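Local coordinates for protein prolyl-tRNA synthetase (Naegleria fowleri, PDB 6NAB) that probably attaches proline to its cognate tRNA in an ATP-dependent reaction, as a dimeric class II aminoacyl-tRNA synthetase, at residues 77-82 with 112-117; 96-101 with 150-155; 146-151 with 163-168. All coordinates share one frame; numbering follows the deposited sequence. Where two conformers were deposited one is given.

Contact 1: residues 77-82 with 112-117; sequences PLFVTK and EPIALR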
loop_
_atom_site.group_PDB
_atom_site.type_symbol
_atom_site.label_atom_id
_atom_site.label_comp_id
_atom_site.label_asym_id
_atom_site.label_seq_id
_atom_site.Cartn_x
_atom_site.Cartn_y
_atom_site.Cartn_z
ATOM N N PRO B 77 0.858 11.121 7.217
ATOM C CA PRO B 77 -0.600 11.048 7.397
ATOM C C PRO B 77 -1.424 11.489 6.186
ATOM O O PRO B 77 -0.991 12.253 5.314
ATOM C CB PRO B 77 -0.850 11.980 8.588
ATOM C CG PRO B 77 0.449 11.948 9.351
ATOM C CD PRO B 77 1.494 11.923 8.279
ATOM N N LEU B 78 -2.670 10.999 6.184
ATOM C CA LEU B 78 -3.680 11.401 5.205
ATOM C C LEU B 78 -4.102 12.857 5.372
ATOM O O LEU B 78 -4.455 13.520 4.390
ATOM C CB LEU B 78 -4.904 10.494 5.357
ATOM C CG LEU B 78 -6.180 10.800 4.565
ATOM C CD1 LEU B 78 -5.920 10.609 3.072
ATOM C CD2 LEU B 78 -7.314 9.867 5.030
ATOM N N PHE B 79 -4.065 13.371 6.597
ATOM C CA PHE B 79 -4.618 14.677 6.929
ATOM C C PHE B 79 -3.540 15.755 6.926
ATOM O O PHE B 79 -2.382 15.501 7.270
ATOM C CB PHE B 79 -5.281 14.635 8.307
ATOM C CG PHE B 79 -6.381 13.623 8.422
ATOM C CD1 PHE B 79 -7.555 13.768 7.689
ATOM C CD2 PHE B 79 -6.258 12.535 9.282
ATOM C CE1 PHE B 79 -8.598 12.840 7.812
ATOM C CE2 PHE B 79 -7.286 11.603 9.398
ATOM C CZ PHE B 79 -8.460 11.758 8.664
ATOM N N VAL B 80 -3.938 16.977 6.561
ATOM C CA VAL B 80 -3.051 18.139 6.606
ATOM C C VAL B 80 -3.824 19.305 7.212
ATOM O O VAL B 80 -5.041 19.424 7.021
ATOM C CB VAL B 80 -2.497 18.496 5.205
ATOM C CG1 VAL B 80 -3.640 18.812 4.224
ATOM C CG2 VAL B 80 -1.487 19.654 5.288
ATOM N N THR B 81 -3.141 20.129 7.998
ATOM C CA THR B 81 -3.828 21.268 8.581
ATOM C C THR B 81 -3.927 22.409 7.570
ATOM O O THR B 81 -3.163 22.491 6.601
ATOM C CB THR B 81 -3.132 21.773 9.855
ATOM O OG1 THR B 81 -1.802 22.205 9.544
ATOM C CG2 THR B 81 -3.093 20.685 10.940
ATOM N N LYS B 82 -4.902 23.287 7.805
ATOM C CA LYS B 82 -4.995 24.516 7.020
ATOM C C LYS B 82 -3.703 25.318 7.109
ATOM O O LYS B 82 -3.213 25.844 6.101
ATOM C CB LYS B 82 -6.167 25.362 7.506
ATOM C CG LYS B 82 -6.336 26.669 6.683
ATOM C CD LYS B 82 -7.458 27.522 7.207
ATOM C CE LYS B 82 -8.808 26.912 6.921
ATOM N NZ LYS B 82 -9.882 27.914 7.218
ATOM N N GLU B 112 -11.637 22.387 14.649
ATOM C CA GLU B 112 -10.621 22.670 13.641
ATOM C C GLU B 112 -10.812 21.721 12.466
ATOM O O GLU B 112 -10.476 20.523 12.580
ATOM C CB GLU B 112 -9.223 22.510 14.246
ATOM C CG GLU B 112 -8.084 22.587 13.228
ATOM C CD GLU B 112 -6.698 22.268 13.803
ATOM O OE1 GLU B 112 -5.766 22.098 12.985
ATOM O OE2 GLU B 112 -6.528 22.182 15.044
ATOM N N PRO B 113 -11.314 22.203 11.329
ATOM C CA PRO B 113 -11.366 21.369 10.127
ATOM C C PRO B 113 -9.975 21.001 9.642
ATOM O O PRO B 113 -9.020 21.768 9.786
ATOM C CB PRO B 113 -12.090 22.257 9.107
ATOM C CG PRO B 113 -12.872 23.228 9.938
ATOM C CD PRO B 113 -12.041 23.475 11.161
ATOM N N ILE B 114 -9.870 19.814 9.049
ATOM C CA ILE B 114 -8.617 19.329 8.489
ATOM C C ILE B 114 -8.890 18.804 7.089
ATOM O O ILE B 114 -10.003 18.374 6.767
ATOM C CB ILE B 114 -7.947 18.235 9.361
ATOM C CG1 ILE B 114 -8.882 17.042 9.505
ATOM C CG2 ILE B 114 -7.523 18.799 10.729
ATOM C CD1 ILE B 114 -8.348 15.979 10.423
ATOM N N ALA B 115 -7.862 18.852 6.256
ATOM C CA ALA B 115 -7.968 18.561 4.838
ATOM C C ALA B 115 -7.386 17.190 4.518
ATOM O O ALA B 115 -6.489 16.699 5.207
ATOM C CB ALA B 115 -7.240 19.638 4.030
ATOM N N LEU B 116 -7.892 16.583 3.448
ATOM C CA LEU B 116 -7.311 15.366 2.900
ATOM C C LEU B 116 -6.201 15.736 1.921
ATOM O O LEU B 116 -6.350 16.667 1.123
ATOM C CB LEU B 116 -8.379 14.526 2.196
ATOM C CG LEU B 116 -9.610 14.136 3.016
ATOM C CD1 LEU B 116 -10.526 13.232 2.195
ATOM C CD2 LEU B 116 -9.169 13.448 4.296
ATOM N N ARG B 117 -5.100 15.001 1.984
ATOM C CA ARG B 117 -3.921 15.319 1.196
ATOM C C ARG B 117 -4.238 15.309 -0.300
ATOM O O ARG B 117 -4.734 14.294 -0.824
ATOM C CB ARG B 117 -2.776 14.340 1.505
ATOM C CG ARG B 117 -2.899 12.936 0.946
ATOM C CD ARG B 117 -1.749 12.008 1.351
ATOM N NE ARG B 117 -2.296 10.658 1.407
ATOM C CZ ARG B 117 -1.940 9.702 2.248
ATOM N NH1 ARG B 117 -0.977 9.892 3.152
ATOM N NH2 ARG B 117 -2.579 8.537 2.176
HETATM O O HOH W 1 1.082 12.126 3.318
HETATM O O HOH W 2 -6.431 22.653 10.267
#
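Phe79, Ile114 and Leu116 share one face of the antiparallel ladder between strand 79-81, outermost within this chain in a three-stranded sheet, and strand 108-116. The CD1 methyl of Ile114 sits over one face of the Phe79 ring, 3.9 Å from its centroid, a CH-pi contact. Alongside, Leu116 CD2 comes to 3.6 Å from Phe79 CE1. On the other face Val80 CG1 packs on Ala115 CB at 3.7 Å; these two form the hydrogen-bonded pair, with Val80 N to Ala115 O at 2.9 Å and Ala115 N to Val80 O at 3.0 Å. Beyond them Leu78 O accepts Arg117 N almost head-on; Arg117 lays one guanidinium face over Leu78 CA, its NE donates to Asn147 O, and a water joins its NH1 to Pro77 O. The Glu112 end is looser and wet: OE1 comes only to 3.7 Å from Thr81 CG2, and one water links Glu112 OE1, Pro113 O and Lys82 N. Thr81, N-cap of helix 82-85, bonds through OG1 to Ala84 N and to Asp40 of the second subunit. Backbone bonds and hydrocarbon thus make up the centre, whereas polar groups at both ends are met by water and by partners beyond the two strands.

Contact 2: residues 96-101 with 150-155; sequences SPEVAW and RWEFKH. With AMP (adenosine monophosphate), chain M; PRO (proline), chain N.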
loop_
_atom_site.group_PDB
_atom_site.type_symbol
_atom_site.label_atom_id
_atom_site.label_comp_id
_atom_site.label_asym_id
_atom_site.label_seq_id
_atom_site.Cartn_x
_atom_site.Cartn_y
_atom_site.Cartn_z
ATOM N N SER B 96 -6.197 24.700 -3.912
ATOM C CA SER B 96 -7.321 25.073 -3.054
ATOM C C SER B 96 -8.669 24.521 -3.520
ATOM O O SER B 96 -9.342 23.844 -2.735
ATOM C CB SER B 96 -7.397 26.594 -2.907
ATOM O OG SER B 96 -6.728 27.000 -1.732
ATOM N N PRO B 97 -9.102 24.763 -4.765
ATOM C CA PRO B 97 -10.449 24.308 -5.164
ATOM C C PRO B 97 -10.637 22.794 -5.140
ATOM O O PRO B 97 -11.783 22.332 -5.102
ATOM C CB PRO B 97 -10.609 24.855 -6.592
ATOM C CG PRO B 97 -9.497 25.845 -6.784
ATOM C CD PRO B 97 -8.392 25.411 -5.886
ATOM N N GLU B 98 -9.562 22.010 -5.163
ATOM C CA GLU B 98 -9.652 20.556 -5.209
ATOM C C GLU B 98 -9.470 19.882 -3.848
ATOM O O GLU B 98 -9.455 18.646 -3.783
ATOM C CB GLU B 98 -8.614 20.006 -6.194
ATOM C CG GLU B 98 -8.869 20.420 -7.649
ATOM C CD GLU B 98 -7.801 19.914 -8.614
ATOM O OE1 GLU B 98 -8.022 20.025 -9.838
ATOM O OE2 GLU B 98 -6.753 19.395 -8.154
ATOM N N VAL B 99 -9.322 20.642 -2.767
ATOM C CA VAL B 99 -9.037 20.064 -1.450
ATOM C C VAL B 99 -10.344 19.711 -0.740
ATOM O O VAL B 99 -11.260 20.544 -0.639
ATOM C CB VAL B 99 -8.188 21.028 -0.604
ATOM C CG1 VAL B 99 -8.181 20.585 0.848
ATOM C CG2 VAL B 99 -6.766 21.101 -1.150
ATOM N N ALA B 100 -10.442 18.462 -0.274
ATOM C CA ALA B 100 -11.583 17.983 0.503
ATOM C C ALA B 100 -11.339 18.207 1.995
ATOM O O ALA B 100 -10.255 17.925 2.505
ATOM C CB ALA B 100 -11.831 16.493 0.237
ATOM N N TRP B 101 -12.361 18.697 2.691
ATOM C CA TRP B 101 -12.239 19.107 4.082
ATOM C C TRP B 101 -13.117 18.249 4.978
ATOM O O TRP B 101 -14.322 18.128 4.738
ATOM C CB TRP B 101 -12.622 20.575 4.259
ATOM C CG TRP B 101 -11.624 21.510 3.693
ATOM C CD1 TRP B 101 -11.619 22.057 2.441
ATOM C CD2 TRP B 101 -10.461 22.003 4.356
ATOM N NE1 TRP B 101 -10.522 22.873 2.292
ATOM C CE2 TRP B 101 -9.798 22.858 3.457
ATOM C CE3 TRP B 101 -9.921 21.811 5.631
ATOM C CZ2 TRP B 101 -8.621 23.522 3.790
ATOM C CZ3 TRP B 101 -8.748 22.466 5.959
ATOM C CH2 TRP B 101 -8.112 23.316 5.040
ATOM N N ARG B 150 -8.229 14.539 -4.885
ATOM C CA ARG B 150 -8.372 15.830 -5.553
ATOM C C ARG B 150 -9.803 15.912 -6.045
ATOM O O ARG B 150 -10.221 15.107 -6.885
ATOM C CB ARG B 150 -7.378 15.980 -6.711
ATOM C CG ARG B 150 -5.917 16.050 -6.233
ATOM C CD ARG B 150 -4.900 16.256 -7.375
ATOM N NE ARG B 150 -3.526 16.020 -6.893
ATOM C CZ ARG B 150 -2.417 16.204 -7.608
ATOM N NH1 ARG B 150 -2.481 16.645 -8.872
ATOM N NH2 ARG B 150 -1.230 15.940 -7.060
ATOM N N TRP B 151 -10.567 16.852 -5.494
ATOM C CA TRP B 151 -11.984 16.952 -5.828
ATOM C C TRP B 151 -12.106 17.620 -7.195
ATOM O O TRP B 151 -12.480 18.785 -7.332
ATOM C CB TRP B 151 -12.757 17.691 -4.749
ATOM C CG TRP B 151 -14.120 17.118 -4.594
ATOM C CD1 TRP B 151 -15.302 17.670 -5.005
ATOM C CD2 TRP B 151 -14.442 15.839 -4.048
ATOM N NE1 TRP B 151 -16.342 16.826 -4.712
ATOM C CE2 TRP B 151 -15.840 15.690 -4.129
ATOM C CE3 TRP B 151 -13.683 14.805 -3.487
ATOM C CZ2 TRP B 151 -16.497 14.550 -3.663
ATOM C CZ3 TRP B 151 -14.336 13.672 -3.026
ATOM C CH2 TRP B 151 -15.726 13.553 -3.119
ATOM N N GLU B 152 -11.766 16.836 -8.219
ATOM C CA GLU B 152 -11.649 17.329 -9.585
ATOM C C GLU B 152 -12.913 18.056 -10.029
ATOM O O GLU B 152 -14.034 17.595 -9.790
ATOM C CB GLU B 152 -11.352 16.154 -10.527
ATOM C CG GLU B 152 -10.062 15.389 -10.188
ATOM C CD GLU B 152 -8.809 16.081 -10.742
ATOM O OE1 GLU B 152 -8.924 16.889 -11.707
ATOM O OE2 GLU B 152 -7.718 15.836 -10.185
ATOM N N PHE B 153 -12.721 19.215 -10.657
ATOM C CA PHE B 153 -13.849 19.909 -11.266
ATOM C C PHE B 153 -14.227 19.270 -12.595
ATOM O O PHE B 153 -15.415 19.120 -12.898
ATOM C CB PHE B 153 -13.517 21.389 -11.468
ATOM C CG PHE B 153 -14.620 22.175 -12.132
ATOM C CD1 PHE B 153 -15.680 22.674 -11.388
ATOM C CD2 PHE B 153 -14.600 22.409 -13.501
ATOM C CE1 PHE B 153 -16.698 23.397 -11.995
ATOM C CE2 PHE B 153 -15.613 23.126 -14.116
ATOM C CZ PHE B 153 -16.665 23.620 -13.363
ATOM N N LYS B 154 -13.231 18.871 -13.387
ATOM C CA LYS B 154 -13.506 18.209 -14.652
ATOM C C LYS B 154 -14.245 16.890 -14.432
ATOM O O LYS B 154 -14.141 16.256 -13.375
ATOM C CB LYS B 154 -12.200 17.949 -15.403
ATOM C CG LYS B 154 -11.437 19.202 -15.799
ATOM C CD LYS B 154 -10.153 18.814 -16.510
ATOM C CE LYS B 154 -9.014 19.768 -16.203
ATOM N NZ LYS B 154 -7.902 19.623 -17.192
ATOM N N HIS B 155 -14.986 16.479 -15.460
ATOM C CA HIS B 155 -15.663 15.186 -15.470
ATOM C C HIS B 155 -14.673 14.064 -15.175
ATOM O O HIS B 155 -13.574 14.015 -15.741
ATOM C CB HIS B 155 -16.317 14.986 -16.838
ATOM C CG HIS B 155 -17.300 13.860 -16.898
ATOM N ND1 HIS B 155 -16.922 12.540 -17.027
ATOM C CD2 HIS B 155 -18.654 13.864 -16.886
ATOM C CE1 HIS B 155 -18.000 11.778 -17.071
ATOM N NE2 HIS B 155 -19.064 12.557 -16.991
HETATM P P AMP M . 0.267 16.457 -11.549
HETATM O O1P AMP M . 0.264 17.113 -10.106
HETATM O O2P AMP M . -0.846 16.898 -12.549
HETATM O O3P AMP M . 1.675 16.588 -12.119
HETATM O "O5'" AMP M . 0.117 14.872 -11.426
HETATM C "C5'" AMP M . 0.946 14.106 -10.555
HETATM C "C4'" AMP M . 0.775 12.631 -10.808
HETATM O "O4'" AMP M . -0.593 12.259 -10.485
HETATM C "C3'" AMP M . 1.000 12.211 -12.257
HETATM O "O3'" AMP M . 1.571 10.902 -12.300
HETATM C "C2'" AMP M . -0.420 12.216 -12.839
HETATM O "O2'" AMP M . -0.592 11.351 -13.934
HETATM C "C1'" AMP M . -1.261 11.781 -11.640
HETATM N N9 AMP M . -2.626 12.330 -11.599
HETATM C C8 AMP M . -2.973 13.643 -11.421
HETATM N N7 AMP M . -4.257 13.836 -11.220
HETATM C C5 AMP M . -4.793 12.562 -11.283
HETATM C C6 AMP M . -6.108 12.076 -11.124
HETATM N N6 AMP M . -7.160 12.854 -10.839
HETATM N N1 AMP M . -6.304 10.741 -11.238
HETATM C C2 AMP M . -5.251 9.957 -11.488
HETATM N N3 AMP M . -3.966 10.299 -11.651
HETATM C C4 AMP M . -3.803 11.620 -11.532
HETATM N N PRO N . 3.700 16.105 -5.665
HETATM C CA PRO N . 3.855 16.277 -7.115
HETATM C C PRO N . 2.505 16.393 -7.823
HETATM O O PRO N . 2.447 16.522 -9.054
HETATM C CB PRO N . 4.597 15.004 -7.550
HETATM C CG PRO N . 4.251 13.982 -6.469
HETATM C CD PRO N . 4.198 14.793 -5.204
HETATM O OXT PRO N . 1.449 16.377 -7.175
HETATM O O HOH W 3 -6.943 18.656 -11.854
HETATM O O HOH W 4 -4.646 19.144 -9.826
HETATM O O HOH W 5 -10.422 20.382 -10.660
#
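Glu98 O takes the backbone N-H of Trp151 in a short, practically straight bond (2.7 Å, 178° at the hydrogen), the one direct hydrogen bond between 96-101 and the loop 150-155. The donor approaches well off the C=O direction, and Arg150 CA adds a CA-H...O contact to the same oxygen. Beside this link the extended Glu98 side chain crosses the aliphatic part of Arg150, OE2 lying 3.7 Å from Arg150 CD. Its other oxygen, OE1, stands 3.8 Å from Glu152 OE1; a water donates to both, which probably eases the like-charge approach, and Arg161 forms a salt bridge with Glu152 OE1. A further water ties Glu98 OE1 to Phe153 N.

The ligands come next. Arg150, extended from CG to NE, presents the edge of its guanidinium to both: NH1 donates to AMP O1P at 3.0 Å and NH2 to proline OXT at 2.7 Å. Glu152, bent at chi2 (-82°), turns OE2 back to accept adenine N6 of AMP at 3.1 Å. One loop thus reads the base and bridges phosphate and amino acid, an arrangement consistent with the motif 2 loop and arginine of class II synthetases. Arg150 NE in turn donates to Pro118 O, which helps to position the guanidinium.

Outward, Ala100 bonds through its backbone to Leu116 of strand 108-116, and Ala100 and Trp101 pair with a strand of the second subunit, carrying the sheet across the dimer interface, while Val99 packs on Leu85 of helix 82-85.

Contact 3: residues 146-151 with 163-168; sequences TNVVRW and REFYWQ. With AMP (adenosine monophosphate), chain M; PRO (proline), chain N.
With CG placed between the backbone N and the carbonyl carbon (chi1 58°), Phe165 turns its ring against Val148, and Trp167, with the same chi1 arrangement, offers a ring face to Val148. Both belong to an antiparallel ladder of strands 140-149 and 164-174, which with their connecting loop fit motif 2 of the class II synthetase catalytic core. Val148-Phe165 and Thr146-Trp167 are hydrogen-bonded pairs; Val148 N reaches Phe165 O at 2.8 Å.

Val148, in the conformer described, lies among the aromatics. Its CG2 is 3.6 Å from the Phe165 centroid and also sits over the five-membered ring of Trp167, 3.8 Å from that centroid. The opposite face of Phe165 receives the adenine of AMP, with Phe165 CD2 3.3 Å from AMP N1, so the ring is sandwiched between valine and base. Arg150 passes the edge of this ring, the guanidinium and ring planes 76° apart. Trp167 turns its edge to both ligands, CH2 lying 3.5 Å from proline OXT. The two strands thus line the site that holds AMP and proline.

Away from the ligands, Tyr166 packs obliquely on Asn147 CB and makes edge-to-face contacts with Phe47 and Trp52. At the loop end Arg163, in the conformer described, lays CD over the six-membered ring of Trp151, while its NH2 is held by Glu152 O. Glu164 OE1 reaches Leu78 N of the second subunit; Glu164 OE2 accepts Asn147 ND2 at 2.9 Å, lying 1° out of the Asn147 amide plane.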
loop_
_atom_site.group_PDB
_atom_site.type_symbol
_atom_site.label_atom_id
_atom_site.label_comp_id
_atom_site.label_asym_id
_atom_site.label_seq_id
_atom_site.Cartn_x
_atom_site.Cartn_y
_atom_site.Cartn_z
ATOM N N THR B 146 0.649 5.734 -1.607
ATOM C CA THR B 146 -0.510 6.177 -0.841
ATOM C C THR B 146 -1.678 6.484 -1.770
ATOM O O THR B 146 -1.537 6.542 -2.991
ATOM C CB THR B 146 -0.222 7.454 -0.014
ATOM O OG1 THR B 146 -0.082 8.568 -0.906
ATOM C CG2 THR B 146 1.028 7.366 0.758
ATOM N N ASN B 147 -2.829 6.747 -1.157
ATOM C CA ASN B 147 -3.974 7.307 -1.857
ATOM C C ASN B 147 -4.007 8.823 -1.667
ATOM O O ASN B 147 -3.567 9.356 -0.646
ATOM C CB ASN B 147 -5.290 6.677 -1.369
ATOM C CG ASN B 147 -5.489 6.797 0.142
ATOM O OD1 ASN B 147 -4.542 7.000 0.902
ATOM N ND2 ASN B 147 -6.737 6.672 0.574
ATOM N N VAL B 148 -4.504 9.523 -2.675
ATOM C CA VAL B 148 -4.620 10.970 -2.604
ATOM C C VAL B 148 -5.989 11.363 -3.135
ATOM O O VAL B 148 -6.630 10.622 -3.882
ATOM C CB VAL B 148 -3.485 11.682 -3.372
ATOM C CG1 VAL B 148 -2.264 11.822 -2.462
ATOM C CG2 VAL B 148 -3.103 10.880 -4.576
ATOM N N VAL B 149 -6.442 12.541 -2.714
ATOM C CA VAL B 149 -7.781 13.051 -3.020
ATOM C C VAL B 149 -7.669 14.419 -3.686
ATOM O O VAL B 149 -7.099 15.355 -3.111
ATOM C CB VAL B 149 -8.645 13.134 -1.749
ATOM C CG1 VAL B 149 -9.974 13.794 -2.032
ATOM C CG2 VAL B 149 -8.833 11.708 -1.107
ATOM N N ARG B 150 -8.229 14.539 -4.885
ATOM C CA ARG B 150 -8.372 15.830 -5.553
ATOM C C ARG B 150 -9.803 15.912 -6.045
ATOM O O ARG B 150 -10.221 15.107 -6.885
ATOM C CB ARG B 150 -7.378 15.980 -6.711
ATOM C CG ARG B 150 -5.917 16.050 -6.233
ATOM C CD ARG B 150 -4.900 16.256 -7.375
ATOM N NE ARG B 150 -3.526 16.020 -6.893
ATOM C CZ ARG B 150 -2.417 16.204 -7.608
ATOM N NH1 ARG B 150 -2.481 16.645 -8.872
ATOM N NH2 ARG B 150 -1.230 15.940 -7.060
ATOM N N TRP B 151 -10.567 16.852 -5.494
ATOM C CA TRP B 151 -11.984 16.952 -5.828
ATOM C C TRP B 151 -12.106 17.620 -7.195
ATOM O O TRP B 151 -12.480 18.785 -7.332
ATOM C CB TRP B 151 -12.757 17.691 -4.749
ATOM C CG TRP B 151 -14.120 17.118 -4.594
ATOM C CD1 TRP B 151 -15.302 17.670 -5.005
ATOM C CD2 TRP B 151 -14.442 15.839 -4.048
ATOM N NE1 TRP B 151 -16.342 16.826 -4.712
ATOM C CE2 TRP B 151 -15.840 15.690 -4.129
ATOM C CE3 TRP B 151 -13.683 14.805 -3.487
ATOM C CZ2 TRP B 151 -16.497 14.550 -3.663
ATOM C CZ3 TRP B 151 -14.336 13.672 -3.026
ATOM C CH2 TRP B 151 -15.726 13.553 -3.119
ATOM N N ARG B 163 -11.284 11.025 -8.499
ATOM C CA ARG B 163 -11.199 11.949 -7.374
ATOM C C ARG B 163 -10.402 11.368 -6.212
ATOM O O ARG B 163 -9.794 12.129 -5.446
ATOM C CB ARG B 163 -12.608 12.378 -6.959
ATOM C CG ARG B 163 -13.207 13.261 -8.056
ATOM C CD ARG B 163 -14.536 13.914 -7.751
ATOM N NE ARG B 163 -14.831 14.848 -8.838
ATOM C CZ ARG B 163 -15.496 14.536 -9.951
ATOM N NH1 ARG B 163 -15.987 13.314 -10.130
ATOM N NH2 ARG B 163 -15.679 15.458 -10.882
ATOM N N GLU B 164 -10.381 10.047 -6.063
ATOM C CA GLU B 164 -9.366 9.376 -5.263
ATOM C C GLU B 164 -8.522 8.577 -6.239
ATOM O O GLU B 164 -9.069 7.886 -7.102
ATOM C CB GLU B 164 -9.960 8.444 -4.193
ATOM C CG GLU B 164 -8.878 7.679 -3.432
ATOM C CD GLU B 164 -9.440 6.645 -2.453
ATOM O OE1 GLU B 164 -10.609 6.233 -2.612
ATOM O OE2 GLU B 164 -8.703 6.256 -1.521
ATOM N N PHE B 165 -7.205 8.694 -6.135
ATOM C CA PHE B 165 -6.323 7.848 -6.924
ATOM C C PHE B 165 -5.148 7.406 -6.059
ATOM O O PHE B 165 -4.944 7.896 -4.945
ATOM C CB PHE B 165 -5.872 8.547 -8.226
ATOM C CG PHE B 165 -5.152 9.878 -8.027
ATOM C CD1 PHE B 165 -3.768 9.937 -8.001
ATOM C CD2 PHE B 165 -5.863 11.061 -7.964
ATOM C CE1 PHE B 165 -3.106 11.153 -7.884
ATOM C CE2 PHE B 165 -5.205 12.300 -7.838
ATOM C CZ PHE B 165 -3.826 12.335 -7.791
ATOM N N TYR B 166 -4.399 6.445 -6.583
ATOM C CA TYR B 166 -3.298 5.805 -5.888
ATOM C C TYR B 166 -2.031 6.093 -6.667
ATOM O O TYR B 166 -2.046 6.104 -7.899
ATOM C CB TYR B 166 -3.548 4.287 -5.750
ATOM C CG TYR B 166 -4.940 4.047 -5.219
ATOM C CD1 TYR B 166 -5.215 4.155 -3.866
ATOM C CD2 TYR B 166 -6.002 3.819 -6.087
ATOM C CE1 TYR B 166 -6.496 3.984 -3.381
ATOM C CE2 TYR B 166 -7.297 3.645 -5.610
ATOM C CZ TYR B 166 -7.535 3.735 -4.260
ATOM O OH TYR B 166 -8.807 3.574 -3.785
ATOM N N TRP B 167 -0.948 6.362 -5.949
ATOM C CA TRP B 167 0.292 6.750 -6.605
ATOM C C TRP B 167 1.469 6.374 -5.711
ATOM O O TRP B 167 1.299 5.839 -4.610
ATOM C CB TRP B 167 0.254 8.251 -6.961
ATOM C CG TRP B 167 0.422 9.246 -5.809
ATOM C CD1 TRP B 167 0.511 8.975 -4.454
ATOM C CD2 TRP B 167 0.549 10.669 -5.935
ATOM N NE1 TRP B 167 0.687 10.153 -3.746
ATOM C CE2 TRP B 167 0.722 11.199 -4.631
ATOM C CE3 TRP B 167 0.543 11.552 -7.031
ATOM C CZ2 TRP B 167 0.866 12.571 -4.396
ATOM C CZ3 TRP B 167 0.685 12.906 -6.794
ATOM C CH2 TRP B 167 0.832 13.409 -5.487
ATOM N N GLN B 168 2.668 6.620 -6.217
ATOM C CA GLN B 168 3.813 6.902 -5.372
ATOM C C GLN B 168 4.160 8.372 -5.535
ATOM O O GLN B 168 3.969 8.956 -6.604
ATOM C CB GLN B 168 5.029 6.021 -5.708
ATOM C CG GLN B 168 5.517 6.066 -7.164
ATOM C CD GLN B 168 6.297 7.350 -7.531
ATOM O OE1 GLN B 168 6.210 7.828 -8.667
ATOM N NE2 GLN B 168 7.031 7.915 -6.570
HETATM P P AMP M . 0.267 16.457 -11.549
HETATM O O1P AMP M . 0.264 17.113 -10.106
HETATM O O2P AMP M . -0.846 16.898 -12.549
HETATM O O3P AMP M . 1.675 16.588 -12.119
HETATM O "O5'" AMP M . 0.117 14.872 -11.426
HETATM C "C5'" AMP M . 0.946 14.106 -10.555
HETATM C "C4'" AMP M . 0.775 12.631 -10.808
HETATM O "O4'" AMP M . -0.593 12.259 -10.485
HETATM C "C3'" AMP M . 1.000 12.211 -12.257
HETATM O "O3'" AMP M . 1.571 10.902 -12.300
HETATM C "C2'" AMP M . -0.420 12.216 -12.839
HETATM O "O2'" AMP M . -0.592 11.351 -13.934
HETATM C "C1'" AMP M . -1.261 11.781 -11.640
HETATM N N9 AMP M . -2.626 12.330 -11.599
HETATM C C8 AMP M . -2.973 13.643 -11.421
HETATM N N7 AMP M . -4.257 13.836 -11.220
HETATM C C5 AMP M . -4.793 12.562 -11.283
HETATM C C6 AMP M . -6.108 12.076 -11.124
HETATM N N6 AMP M . -7.160 12.854 -10.839
HETATM N N1 AMP M . -6.304 10.741 -11.238
HETATM C C2 AMP M . -5.251 9.957 -11.488
HETATM N N3 AMP M . -3.966 10.299 -11.651
HETATM C C4 AMP M . -3.803 11.620 -11.532
HETATM N N PRO N . 3.700 16.105 -5.665
HETATM C CA PRO N . 3.855 16.277 -7.115
HETATM C C PRO N . 2.505 16.393 -7.823
HETATM O O PRO N . 2.447 16.522 -9.054
HETATM C CB PRO N . 4.597 15.004 -7.550
HETATM C CG PRO N . 4.251 13.982 -6.469
HETATM C CD PRO N . 4.198 14.793 -5.204
HETATM O OXT PRO N . 1.449 16.377 -7.175
#

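Contacts 1 and 2 interleave along the chain, their segments alternating, whereas contact 1 closes before contact 3 opens; contacts 2 and 3 share Arg150 and Trp151. Centres lie about 14 Å apart for contact 1 with either of the others and about 11 Å for contacts 2 and 3. Neighbouring strands 100-105 and 108-116 of the three-stranded sheet join contact 1 to contact 2, while Arg117 bonds to Asn147 and Val149 join contact 1 to the strand pair of contact 3. Contacts 2 and 3 both touch AMP and proline, and all three reach the second subunit, so the active site and dimer interface are built from adjoining parts of the catalytic core.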